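Local coordinates for protein transcobalamin-1 (Homo sapiens, PDB 4KKI) that binds vitamin B12 and related corrinoids with extremely high affinity, shielding the vitamin from the acid of the stomach during its transport, at residues 239-244 and 278-283; 33-38 and 271-276; 58-63 and 286-291. All blocks are in the same frame, centred on the assembly; numbering follows the deposited sequence.

Contact 1 (239-244 and 278-283)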
ATOM      1  N   GLY A 239      -7.743  10.074   4.490  1.00 41.23           N
ATOM      2  CA  GLY A 239      -7.676   9.738   3.079  1.00 36.21           C
ATOM      3  C   GLY A 239      -8.953   9.000   2.725  1.00 38.67           C
ATOM      4  O   GLY A 239     -10.040   9.572   2.774  1.00 48.73           O
ATOM      5  N   ASN A 240      -8.824   7.727   2.373  1.00 39.78           N
ATOM      6  CA  ASN A 240      -9.993   6.870   2.221  1.00 34.70           C
ATOM      7  C   ASN A 240      -9.911   5.678   3.168  1.00 38.35           C
ATOM      8  O   ASN A 240      -9.054   5.637   4.050  1.00 36.96           O
ATOM      9  CB  ASN A 240     -10.177   6.414   0.768  1.00 36.92           C
ATOM     10  CG  ASN A 240      -8.980   5.645   0.231  1.00 44.34           C
ATOM     11  OD1 ASN A 240      -8.166   5.117   0.989  1.00 45.36           O
ATOM     12  ND2 ASN A 240      -8.872   5.581  -1.090  1.00 44.01           N
ATOM     13  N   THR A 241     -10.799   4.710   2.971  1.00 38.15           N
ATOM     14  CA  THR A 241     -10.863   3.528   3.820  1.00 34.81           C
ATOM     15  C   THR A 241      -9.558   2.737   3.800  1.00 40.51           C
ATOM     16  O   THR A 241      -9.138   2.178   4.813  1.00 40.26           O
ATOM     17  CB  THR A 241     -12.004   2.597   3.367  1.00 32.98           C
ATOM     18  OG1 THR A 241     -13.252   3.291   3.464  1.00 40.34           O
ATOM     19  CG2 THR A 241     -12.060   1.340   4.226  1.00 33.68           C
ATOM     20  N   PHE A 242      -8.914   2.707   2.641  1.00 40.91           N
ATOM     21  CA  PHE A 242      -7.774   1.827   2.433  1.00 37.67           C
ATOM     22  C   PHE A 242      -6.424   2.512   2.647  1.00 38.22           C
ATOM     23  O   PHE A 242      -5.377   1.895   2.466  1.00 40.21           O
ATOM     24  CB  PHE A 242      -7.855   1.192   1.044  1.00 38.81           C
ATOM     25  CG  PHE A 242      -9.171   0.521   0.770  1.00 40.94           C
ATOM     26  CD1 PHE A 242      -9.496  -0.673   1.395  1.00 32.67           C
ATOM     27  CD2 PHE A 242     -10.087   1.089  -0.101  1.00 36.77           C
ATOM     28  CE1 PHE A 242     -10.708  -1.294   1.151  1.00 33.54           C
ATOM     29  CE2 PHE A 242     -11.301   0.473  -0.352  1.00 41.99           C
ATOM     30  CZ  PHE A 242     -11.612  -0.721   0.275  1.00 33.73           C
ATOM     31  N   SER A 243      -6.453   3.782   3.040  1.00 36.65           N
ATOM     32  CA  SER A 243      -5.227   4.495   3.389  1.00 37.36           C
ATOM     33  C   SER A 243      -5.183   4.786   4.885  1.00 35.20           C
ATOM     34  O   SER A 243      -4.170   5.240   5.409  1.00 36.78           O
ATOM     35  CB  SER A 243      -5.114   5.803   2.604  1.00 33.33           C
ATOM     36  OG  SER A 243      -6.151   6.705   2.957  1.00 42.05           O
ATOM     37  N   THR A 244      -6.289   4.516   5.567  1.00 35.11           N
ATOM     38  CA  THR A 244      -6.422   4.867   6.977  1.00 33.58           C
ATOM     39  C   THR A 244      -5.507   4.054   7.891  1.00 38.14           C
ATOM     40  O   THR A 244      -4.909   4.594   8.825  1.00 40.94           O
ATOM     41  CB  THR A 244      -7.876   4.716   7.444  1.00 37.25           C
ATOM     42  OG1 THR A 244      -8.707   5.629   6.714  1.00 39.79           O
ATOM     43  CG2 THR A 244      -7.994   5.016   8.923  1.00 37.81           C
ATOM     44  N   GLN A 278     -18.761  -4.510   7.607  1.00 48.46           N
ATOM     45  CA  GLN A 278     -19.516  -4.355   6.369  1.00 51.84           C
ATOM     46  C   GLN A 278     -18.811  -5.013   5.186  1.00 52.32           C
ATOM     47  O   GLN A 278     -19.301  -4.965   4.060  1.00 60.19           O
ATOM     48  CB  GLN A 278     -19.773  -2.876   6.086  1.00 55.75           C
ATOM     49  CG  GLN A 278     -20.653  -2.207   7.125  1.00 61.71           C
ATOM     50  CD  GLN A 278     -20.705  -0.704   6.963  1.00 74.59           C
ATOM     51  OE1 GLN A 278     -19.882  -0.116   6.262  1.00 80.25           O
ATOM     52  NE2 GLN A 278     -21.676  -0.072   7.613  1.00 78.02           N
ATOM     53  N   GLY A 279     -17.663  -5.629   5.452  1.00 53.36           N
ATOM     54  CA  GLY A 279     -16.930  -6.356   4.429  1.00 49.40           C
ATOM     55  C   GLY A 279     -16.106  -5.472   3.511  1.00 51.16           C
ATOM     56  O   GLY A 279     -15.824  -5.845   2.374  1.00 50.33           O
ATOM     57  N   ALA A 280     -15.712  -4.302   4.004  1.00 46.42           N
ATOM     58  CA  ALA A 280     -14.943  -3.359   3.197  1.00 46.51           C
ATOM     59  C   ALA A 280     -13.530  -3.863   2.920  1.00 49.05           C
ATOM     60  O   ALA A 280     -12.890  -3.440   1.958  1.00 49.35           O
ATOM     61  CB  ALA A 280     -14.896  -1.999   3.872  1.00 38.33           C
ATOM     62  N   PHE A 281     -13.049  -4.769   3.762  1.00 46.77           N
ATOM     63  CA  PHE A 281     -11.684  -5.268   3.643  1.00 47.27           C
ATOM     64  C   PHE A 281     -11.624  -6.708   3.141  1.00 52.31           C
ATOM     65  O   PHE A 281     -10.857  -7.523   3.652  1.00 51.53           O
ATOM     66  CB  PHE A 281     -10.954  -5.136   4.980  1.00 34.91           C
ATOM     67  CG  PHE A 281     -10.717  -3.715   5.397  1.00 33.38           C
ATOM     68  CD1 PHE A 281      -9.567  -3.051   5.010  1.00 36.15           C
ATOM     69  CD2 PHE A 281     -11.649  -3.040   6.167  1.00 34.61           C
ATOM     70  CE1 PHE A 281      -9.346  -1.740   5.385  1.00 30.30           C
ATOM     71  CE2 PHE A 281     -11.433  -1.728   6.547  1.00 40.71           C
ATOM     72  CZ  PHE A 281     -10.281  -1.078   6.155  1.00 36.34           C
ATOM     73  N   SER A 282     -12.431  -7.009   2.128  1.00 52.57           N
ATOM     74  CA  SER A 282     -12.462  -8.342   1.537  1.00 52.37           C
ATOM     75  C   SER A 282     -11.211  -8.629   0.704  1.00 43.62           C
ATOM     76  O   SER A 282     -10.876  -9.784   0.451  1.00 47.88           O
ATOM     77  CB  SER A 282     -13.717  -8.514   0.679  1.00 45.77           C
ATOM     78  OG  SER A 282     -13.773  -7.523  -0.331  1.00 59.62           O
ATOM     79  N   ASN A 283     -10.529  -7.574   0.272  1.00 41.44           N
ATOM     80  CA  ASN A 283      -9.267  -7.729  -0.444  1.00 36.12           C
ATOM     81  C   ASN A 283      -8.125  -7.985   0.547  1.00 40.50           C
ATOM     82  O   ASN A 283      -7.879  -7.166   1.432  1.00 40.71           O
ATOM     83  CB  ASN A 283      -8.992  -6.479  -1.288  1.00 31.22           C
ATOM     84  CG  ASN A 283      -7.875  -6.681  -2.297  1.00 43.77           C
ATOM     85  OD1 ASN A 283      -6.826  -7.245  -1.983  1.00 43.24           O
ATOM     86  ND2 ASN A 283      -8.097  -6.212  -3.522  1.00 47.50           N
TER
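F242 and F281 share the same first torsion, CG anti to the carbonyl carbon (chi1 -53° and -67°), which starts both rings off beside their backbone N and lets them meet between two loops. F242 turns its edge toward the face of F281 in an offset edge-to-face pair, centroids 5.7 Å apart and planes at 74°. Further round the rim, A280 O approaches F242 CE1 at 3.2 Å, near the ring plane, where the slightly positive ring hydrogens are. T241 CG2, anti to the backbone N, also meets F281, 3.6 Å from CZ, while T241 OG1 bonds E275. A flat ring suits F242, with T241 CB over one face and A280 O at its edge. Both loops join helices of the alpha6-alpha6 barrel, and 239-244 faces the cobalamin: F242 lines the pocket, and N240 ND2 hydrogen-bonds the bound cyanocobalamin. In 239-244, N240 N donates to S243 OG at 2.9 Å and N240 O accepts from T244 OG1 at 2.7 Å. A side chain at G239 would run into S243 OG, which explains the glycine. Replacing F281 by alanine would probably open a gap against V290 of helix 284-294 and leave the F242 edge without its aromatic face and the T241 methyl without its neighbour. In the other loop, G279 takes a positive phi in the Schellman motif that ends helix 265-277 and also opens a type I turn that runs to S282, and N283 caps helix 284-294.

Contact 2 (33-38 and 271-276)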
ATOM      1  N   TYR A  33     -11.731  -8.189  19.934  1.00 64.08           N
ATOM      2  CA  TYR A  33     -10.862  -8.904  19.002  1.00 64.93           C
ATOM      3  C   TYR A  33     -11.665  -9.661  17.951  1.00 64.21           C
ATOM      4  O   TYR A  33     -11.189  -9.888  16.838  1.00 59.27           O
ATOM      5  CB  TYR A  33      -9.943  -9.875  19.744  1.00 67.98           C
ATOM      6  CG  TYR A  33      -8.646  -9.262  20.216  1.00 84.25           C
ATOM      7  CD1 TYR A  33      -8.370  -7.918  20.000  1.00 84.83           C
ATOM      8  CD2 TYR A  33      -7.689 -10.032  20.865  1.00 93.47           C
ATOM      9  CE1 TYR A  33      -7.182  -7.356  20.429  1.00 84.31           C
ATOM     10  CE2 TYR A  33      -6.499  -9.479  21.296  1.00 94.18           C
ATOM     11  CZ  TYR A  33      -6.250  -8.141  21.075  1.00 91.43           C
ATOM     12  OH  TYR A  33      -5.065  -7.588  21.503  1.00 95.27           O
ATOM     13  N   ILE A  34     -12.885 -10.045  18.314  1.00 59.60           N
ATOM     14  CA  ILE A  34     -13.774 -10.770  17.414  1.00 49.76           C
ATOM     15  C   ILE A  34     -14.096  -9.941  16.166  1.00 51.67           C
ATOM     16  O   ILE A  34     -14.349 -10.489  15.093  1.00 61.13           O
ATOM     17  CB  ILE A  34     -15.077 -11.204  18.142  1.00 58.39           C
ATOM     18  CG1 ILE A  34     -15.934 -12.103  17.246  1.00 64.16           C
ATOM     19  CG2 ILE A  34     -15.862  -9.989  18.631  1.00 50.74           C
ATOM     20  CD1 ILE A  34     -15.239 -13.377  16.811  1.00 69.78           C
ATOM     21  N   ARG A  35     -14.059  -8.620  16.307  1.00 54.70           N
ATOM     22  CA  ARG A  35     -14.329  -7.723  15.187  1.00 53.82           C
ATOM     23  C   ARG A  35     -13.231  -7.773  14.127  1.00 51.21           C
ATOM     24  O   ARG A  35     -13.440  -7.350  12.991  1.00 57.18           O
ATOM     25  CB  ARG A  35     -14.518  -6.287  15.681  1.00 52.63           C
ATOM     26  CG  ARG A  35     -15.852  -6.032  16.359  1.00 59.13           C
ATOM     27  CD  ARG A  35     -15.956  -4.590  16.821  1.00 77.43           C
ATOM     28  NE  ARG A  35     -17.319  -4.227  17.192  1.00 93.36           N
ATOM     29  CZ  ARG A  35     -18.195  -3.670  16.361  1.00101.41           C
ATOM     30  NH1 ARG A  35     -17.849  -3.409  15.108  1.00 95.17           N
ATOM     31  NH2 ARG A  35     -19.416  -3.372  16.783  1.00108.15           N
ATOM     32  N   LEU A  36     -12.067  -8.294  14.499  1.00 51.42           N
ATOM     33  CA  LEU A  36     -10.952  -8.407  13.562  1.00 50.04           C
ATOM     34  C   LEU A  36     -10.980  -9.720  12.786  1.00 43.04           C
ATOM     35  O   LEU A  36     -10.179  -9.923  11.875  1.00 46.28           O
ATOM     36  CB  LEU A  36      -9.618  -8.259  14.294  1.00 47.92           C
ATOM     37  CG  LEU A  36      -9.411  -6.922  15.006  1.00 51.70           C
ATOM     38  CD1 LEU A  36      -8.012  -6.838  15.591  1.00 52.26           C
ATOM     39  CD2 LEU A  36      -9.669  -5.770  14.054  1.00 47.97           C
ATOM     40  N   LYS A  37     -11.903 -10.605  13.154  1.00 50.84           N
ATOM     41  CA  LYS A  37     -12.037 -11.912  12.503  1.00 55.28           C
ATOM     42  C   LYS A  37     -12.183 -11.871  10.971  1.00 51.50           C
ATOM     43  O   LYS A  37     -11.552 -12.676  10.283  1.00 52.68           O
ATOM     44  CB  LYS A  37     -13.182 -12.725  13.127  1.00 62.31           C
ATOM     45  CG  LYS A  37     -12.789 -14.125  13.592  1.00 73.80           C
ATOM     46  CD  LYS A  37     -12.232 -14.966  12.451  1.00 80.12           C
ATOM     47  CE  LYS A  37     -11.958 -16.403  12.880  1.00 84.50           C
ATOM     48  NZ  LYS A  37     -13.207 -17.156  13.192  1.00 81.44           N
ATOM     49  N   PRO A  38     -13.018 -10.957  10.431  1.00 51.57           N
ATOM     50  CA  PRO A  38     -13.121 -10.913   8.966  1.00 45.03           C
ATOM     51  C   PRO A  38     -11.779 -10.667   8.288  1.00 45.56           C
ATOM     52  O   PRO A  38     -11.528 -11.217   7.213  1.00 38.54           O
ATOM     53  CB  PRO A  38     -14.061  -9.730   8.724  1.00 36.59           C
ATOM     54  CG  PRO A  38     -14.927  -9.711   9.930  1.00 42.46           C
ATOM     55  CD  PRO A  38     -14.003 -10.058  11.063  1.00 48.11           C
ATOM     56  N   THR A 271     -14.710   3.789  13.225  1.00 45.04           N
ATOM     57  CA  THR A 271     -15.165   3.843  11.843  1.00 46.04           C
ATOM     58  C   THR A 271     -14.571   2.699  11.023  1.00 49.18           C
ATOM     59  O   THR A 271     -15.268   2.064  10.230  1.00 41.96           O
ATOM     60  CB  THR A 271     -14.812   5.192  11.194  1.00 45.03           C
ATOM     61  OG1 THR A 271     -15.487   6.245  11.895  1.00 53.02           O
ATOM     62  CG2 THR A 271     -15.230   5.216   9.734  1.00 43.86           C
ATOM     63  N   VAL A 272     -13.285   2.430  11.227  1.00 44.63           N
ATOM     64  CA  VAL A 272     -12.625   1.325  10.540  1.00 46.73           C
ATOM     65  C   VAL A 272     -13.265  -0.015  10.912  1.00 46.44           C
ATOM     66  O   VAL A 272     -13.540  -0.840  10.039  1.00 45.97           O
ATOM     67  CB  VAL A 272     -11.109   1.296  10.829  1.00 44.17           C
ATOM     68  CG1 VAL A 272     -10.476   0.027  10.267  1.00 41.34           C
ATOM     69  CG2 VAL A 272     -10.441   2.532  10.245  1.00 39.03           C
ATOM     70  N   LEU A 273     -13.519  -0.218  12.203  1.00 38.40           N
ATOM     71  CA  LEU A 273     -14.152  -1.450  12.672  1.00 45.71           C
ATOM     72  C   LEU A 273     -15.529  -1.639  12.038  1.00 43.18           C
ATOM     73  O   LEU A 273     -15.930  -2.759  11.720  1.00 46.59           O
ATOM     74  CB  LEU A 273     -14.267  -1.460  14.201  1.00 48.69           C
ATOM     75  CG  LEU A 273     -12.957  -1.555  14.989  1.00 56.24           C
ATOM     76  CD1 LEU A 273     -13.216  -1.431  16.485  1.00 58.88           C
ATOM     77  CD2 LEU A 273     -12.228  -2.855  14.675  1.00 48.91           C
ATOM     78  N   THR A 274     -16.244  -0.536  11.852  1.00 49.44           N
ATOM     79  CA  THR A 274     -17.541  -0.570  11.193  1.00 50.93           C
ATOM     80  C   THR A 274     -17.386  -1.022   9.746  1.00 45.67           C
ATOM     81  O   THR A 274     -18.175  -1.825   9.250  1.00 56.23           O
ATOM     82  CB  THR A 274     -18.219   0.806  11.219  1.00 49.43           C
ATOM     83  OG1 THR A 274     -18.411   1.216  12.576  1.00 53.42           O
ATOM     84  CG2 THR A 274     -19.565   0.749  10.514  1.00 47.43           C
ATOM     85  N   GLU A 275     -16.358  -0.503   9.080  1.00 42.19           N
ATOM     86  CA  GLU A 275     -16.071  -0.872   7.698  1.00 43.60           C
ATOM     87  C   GLU A 275     -15.785  -2.364   7.567  1.00 45.67           C
ATOM     88  O   GLU A 275     -16.256  -3.011   6.633  1.00 53.47           O
ATOM     89  CB  GLU A 275     -14.882  -0.070   7.162  1.00 48.08           C
ATOM     90  CG  GLU A 275     -15.091   1.437   7.134  1.00 55.54           C
ATOM     91  CD  GLU A 275     -15.947   1.894   5.969  1.00 72.65           C
ATOM     92  OE1 GLU A 275     -17.146   1.547   5.929  1.00 80.82           O
ATOM     93  OE2 GLU A 275     -15.415   2.605   5.091  1.00 74.18           O
ATOM     94  N   ILE A 276     -15.008  -2.901   8.505  1.00 48.10           N
ATOM     95  CA  ILE A 276     -14.663  -4.320   8.508  1.00 45.54           C
ATOM     96  C   ILE A 276     -15.908  -5.199   8.566  1.00 46.66           C
ATOM     97  O   ILE A 276     -16.035  -6.162   7.808  1.00 51.52           O
ATOM     98  CB  ILE A 276     -13.747  -4.678   9.695  1.00 47.49           C
ATOM     99  CG1 ILE A 276     -12.434  -3.899   9.613  1.00 43.06           C
ATOM    100  CG2 ILE A 276     -13.472  -6.176   9.728  1.00 42.97           C
ATOM    101  CD1 ILE A 276     -11.514  -4.136  10.789  1.00 42.71           C
TER
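L36 and I276 form the inner part of this contact, with L273 beside them. L36 CD2 lies 3.9 Å from L273 CD2 and 4.1 Å from I276 CD1, so a single methyl of L36 touches two side chains that sit one turn apart on helix 265-277. The CB of L36 points away from that helix, yet the branched end of the side chain comes back to it, and leucine is long enough to make the return. I276 divides its two branches between different neighbours: CD1 goes to L36, whereas CG2, anti to the backbone N, is 3.7 Å from P38 CB and 3.5 Å from R35 O. The proline ring and the isoleucine side chain cross at about a right angle.

R35 lies at the outer margin. Its chain is extended from CG to NE and crosses L273 at about a right angle, with CD 4.2 Å from L273 CD1. L273 O faces the edge of the guanidinium, but its 3.9 Å from R35 NH1 is too long for a hydrogen bond.

Further out, L294 of helix 284-294 packs on both L36 and I276, and M295 also touches L36. The contact joins the start of the alpha domain, where 33-36 in 3-10 form leads into helix 37-45, to helix 265-277 near the end of the alpha6-alpha6 barrel. P38 lies near the start of helix 37-45, where the lack of an N-H is probably tolerated, and P38 O is used by T42 OG1. Across the two segments the chemistry is therefore mainly that of apolar surfaces, implying adhesion by close fit and exclusion of water, with the arginine's charge kept at the exposed margin.

Contact 3 (58-63 and 286-291); sequences VLSLKL and AAAQVL
S60 points at the neighbouring helix and places its hydroxyl there through a first torsion that sets OG anti to the backbone N (chi1 173°). From that position OG donates to A288 O at 2.7 Å, lying in the carbonyl plane on a lone pair, with a C=O...donor angle of 119°. The side chain is short enough for the helices to come close: the CA atoms of S60 and A288 are 5.2 Å apart, and their CB atoms meet at 3.8 Å. Serine and alanine fit here because a bulkier pair would probably force the backbones apart. L291, one turn on from A288, lies against the same hydroxyl, its CB 3.4 Å from S60 OG, and then sends CD2 on to L61 CD2 at 4.0 Å. The two leucines cross obliquely, and L61 reaches across only with its end, as its CB points away. The axes of the segments 58-63 and 286-291 run in similar directions, 29° apart and 8.4 Å at closest approach. Q289 turns its CB away from helix 55-63 and hydrogen-bonds cyanocobalamin through NE2. M43 of helix 37-45 packs on S60, L61 and A288, while helices 69-85 and 92-102 pack on 58-63 through L71 on L61 and L97 on L59.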
ATOM      1  N   VAL A  58       1.672 -12.193   5.501  1.00 33.51           N
ATOM      2  CA  VAL A  58       2.481 -12.761   6.574  1.00 36.16           C
ATOM      3  C   VAL A  58       3.153 -11.662   7.400  1.00 38.82           C
ATOM      4  O   VAL A  58       3.203 -11.747   8.627  1.00 36.87           O
ATOM      5  CB  VAL A  58       3.528 -13.768   6.029  1.00 40.09           C
ATOM      6  CG1 VAL A  58       4.548 -14.129   7.098  1.00 35.01           C
ATOM      7  CG2 VAL A  58       2.836 -15.021   5.504  1.00 37.27           C
ATOM      8  N   LEU A  59       3.652 -10.630   6.725  1.00 35.91           N
ATOM      9  CA  LEU A  59       4.219  -9.467   7.406  1.00 41.49           C
ATOM     10  C   LEU A  59       3.213  -8.864   8.381  1.00 39.50           C
ATOM     11  O   LEU A  59       3.539  -8.583   9.532  1.00 40.32           O
ATOM     12  CB  LEU A  59       4.652  -8.405   6.393  1.00 37.67           C
ATOM     13  CG  LEU A  59       5.000  -7.017   6.946  1.00 38.59           C
ATOM     14  CD1 LEU A  59       6.091  -7.094   8.004  1.00 33.57           C
ATOM     15  CD2 LEU A  59       5.418  -6.078   5.823  1.00 35.06           C
ATOM     16  N   SER A  60       1.989  -8.677   7.901  1.00 35.98           N
ATOM     17  CA  SER A  60       0.914  -8.106   8.699  1.00 36.27           C
ATOM     18  C   SER A  60       0.634  -8.943   9.945  1.00 34.50           C
ATOM     19  O   SER A  60       0.507  -8.412  11.049  1.00 37.34           O
ATOM     20  CB  SER A  60      -0.353  -7.998   7.846  1.00 33.93           C
ATOM     21  OG  SER A  60      -1.467  -7.601   8.621  1.00 47.20           O
ATOM     22  N   LEU A  61       0.545 -10.254   9.759  1.00 39.80           N
ATOM     23  CA  LEU A  61       0.237 -11.177  10.846  1.00 46.82           C
ATOM     24  C   LEU A  61       1.351 -11.267  11.887  1.00 45.02           C
ATOM     25  O   LEU A  61       1.090 -11.213  13.090  1.00 43.55           O
ATOM     26  CB  LEU A  61      -0.075 -12.565  10.283  1.00 47.25           C
ATOM     27  CG  LEU A  61      -1.369 -12.629   9.468  1.00 44.31           C
ATOM     28  CD1 LEU A  61      -1.472 -13.933   8.699  1.00 41.86           C
ATOM     29  CD2 LEU A  61      -2.570 -12.447  10.382  1.00 35.55           C
ATOM     30  N   LYS A  62       2.589 -11.408  11.424  1.00 42.37           N
ATOM     31  CA  LYS A  62       3.727 -11.536  12.331  1.00 52.13           C
ATOM     32  C   LYS A  62       3.900 -10.269  13.161  1.00 51.72           C
ATOM     33  O   LYS A  62       4.342 -10.317  14.310  1.00 52.06           O
ATOM     34  CB  LYS A  62       5.007 -11.863  11.553  1.00 50.43           C
ATOM     35  CG  LYS A  62       4.956 -13.199  10.821  1.00 58.07           C
ATOM     36  CD  LYS A  62       6.129 -14.095  11.183  1.00 65.29           C
ATOM     37  CE  LYS A  62       7.448 -13.520  10.696  1.00 68.22           C
ATOM     38  NZ  LYS A  62       8.589 -14.415  11.043  1.00 78.05           N
ATOM     39  N   LEU A  63       3.522  -9.139  12.575  1.00 50.85           N
ATOM     40  CA  LEU A  63       3.633  -7.846  13.232  1.00 49.87           C
ATOM     41  C   LEU A  63       2.721  -7.737  14.456  1.00 46.91           C
ATOM     42  O   LEU A  63       3.031  -7.022  15.410  1.00 45.12           O
ATOM     43  CB  LEU A  63       3.314  -6.736  12.234  1.00 56.99           C
ATOM     44  CG  LEU A  63       3.900  -5.360  12.530  1.00 59.44           C
ATOM     45  CD1 LEU A  63       5.390  -5.464  12.820  1.00 58.74           C
ATOM     46  CD2 LEU A  63       3.647  -4.454  11.345  1.00 52.11           C
ATOM     47  N   ALA A 286      -5.733  -5.234   1.354  1.00 33.47           N
ATOM     48  CA  ALA A 286      -6.284  -4.182   2.197  1.00 36.44           C
ATOM     49  C   ALA A 286      -6.383  -4.645   3.645  1.00 44.21           C
ATOM     50  O   ALA A 286      -6.130  -3.874   4.571  1.00 43.28           O
ATOM     51  CB  ALA A 286      -7.644  -3.735   1.680  1.00 23.56           C
ATOM     52  N   ALA A 287      -6.753  -5.909   3.834  1.00 40.71           N
ATOM     53  CA  ALA A 287      -6.843  -6.479   5.172  1.00 45.96           C
ATOM     54  C   ALA A 287      -5.470  -6.498   5.835  1.00 40.57           C
ATOM     55  O   ALA A 287      -5.337  -6.182   7.018  1.00 34.50           O
ATOM     56  CB  ALA A 287      -7.434  -7.880   5.118  1.00 37.71           C
ATOM     57  N   ALA A 288      -4.450  -6.856   5.062  1.00 33.62           N
ATOM     58  CA  ALA A 288      -3.086  -6.902   5.571  1.00 37.44           C
ATOM     59  C   ALA A 288      -2.577  -5.531   6.005  1.00 37.83           C
ATOM     60  O   ALA A 288      -1.915  -5.405   7.035  1.00 34.39           O
ATOM     61  CB  ALA A 288      -2.149  -7.510   4.533  1.00 37.43           C
ATOM     62  N   GLN A 289      -2.885  -4.501   5.226  1.00 35.94           N
ATOM     63  CA  GLN A 289      -2.348  -3.172   5.510  1.00 42.79           C
ATOM     64  C   GLN A 289      -3.018  -2.486   6.697  1.00 38.93           C
ATOM     65  O   GLN A 289      -2.405  -1.648   7.357  1.00 37.02           O
ATOM     66  CB  GLN A 289      -2.417  -2.280   4.271  1.00 42.31           C
ATOM     67  CG  GLN A 289      -1.496  -2.727   3.157  1.00 35.19           C
ATOM     68  CD  GLN A 289      -1.493  -1.769   1.985  1.00 37.09           C
ATOM     69  OE1 GLN A 289      -0.541  -1.730   1.205  1.00 38.53           O
ATOM     70  NE2 GLN A 289      -2.559  -0.990   1.852  1.00 31.19           N
ATOM     71  N   VAL A 290      -4.268  -2.846   6.973  1.00 36.90           N
ATOM     72  CA  VAL A 290      -5.022  -2.181   8.033  1.00 35.20           C
ATOM     73  C   VAL A 290      -4.803  -2.824   9.407  1.00 39.49           C
ATOM     74  O   VAL A 290      -4.890  -2.152  10.434  1.00 38.50           O
ATOM     75  CB  VAL A 290      -6.538  -2.115   7.709  1.00 36.46           C
ATOM     76  CG1 VAL A 290      -7.204  -3.472   7.915  1.00 36.47           C
ATOM     77  CG2 VAL A 290      -7.219  -1.055   8.560  1.00 34.25           C
ATOM     78  N   LEU A 291      -4.490  -4.116   9.414  1.00 33.38           N
ATOM     79  CA  LEU A 291      -4.411  -4.896  10.652  1.00 31.51           C
ATOM     80  C   LEU A 291      -3.444  -4.405  11.749  1.00 28.76           C
ATOM     81  O   LEU A 291      -3.848  -4.304  12.907  1.00 41.64           O
ATOM     82  CB  LEU A 291      -4.166  -6.382  10.344  1.00 32.64           C
ATOM     83  CG  LEU A 291      -4.047  -7.305  11.559  1.00 37.58           C
ATOM     84  CD1 LEU A 291      -5.358  -7.338  12.336  1.00 25.90           C
ATOM     85  CD2 LEU A 291      -3.623  -8.712  11.142  1.00 38.10           C
TER

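How the contacts relate
Following the chain from the N terminus, 33-38 comes first and is met by 271-276, which closes the long loop of contact 2; 58-63 follows, and its loop closes last, at 286-291 in contact 3. These two loops cross. The much shorter loop of contact 1, from 239-244 to 278-283, lies nested inside that of contact 3 and crosses that of contact 2. Contacts 2 and 3 tie the first helices of the alpha domain, 37-45 and 55-63, to its last, 265-277 and 284-294; contact 1 joins the loop before helix 244-252 to the one between those last two. F281 physically joins all three, packing on I276 of contact 2 and V290 of contact 3, while V272 and V290 connect contacts 2 and 3 directly.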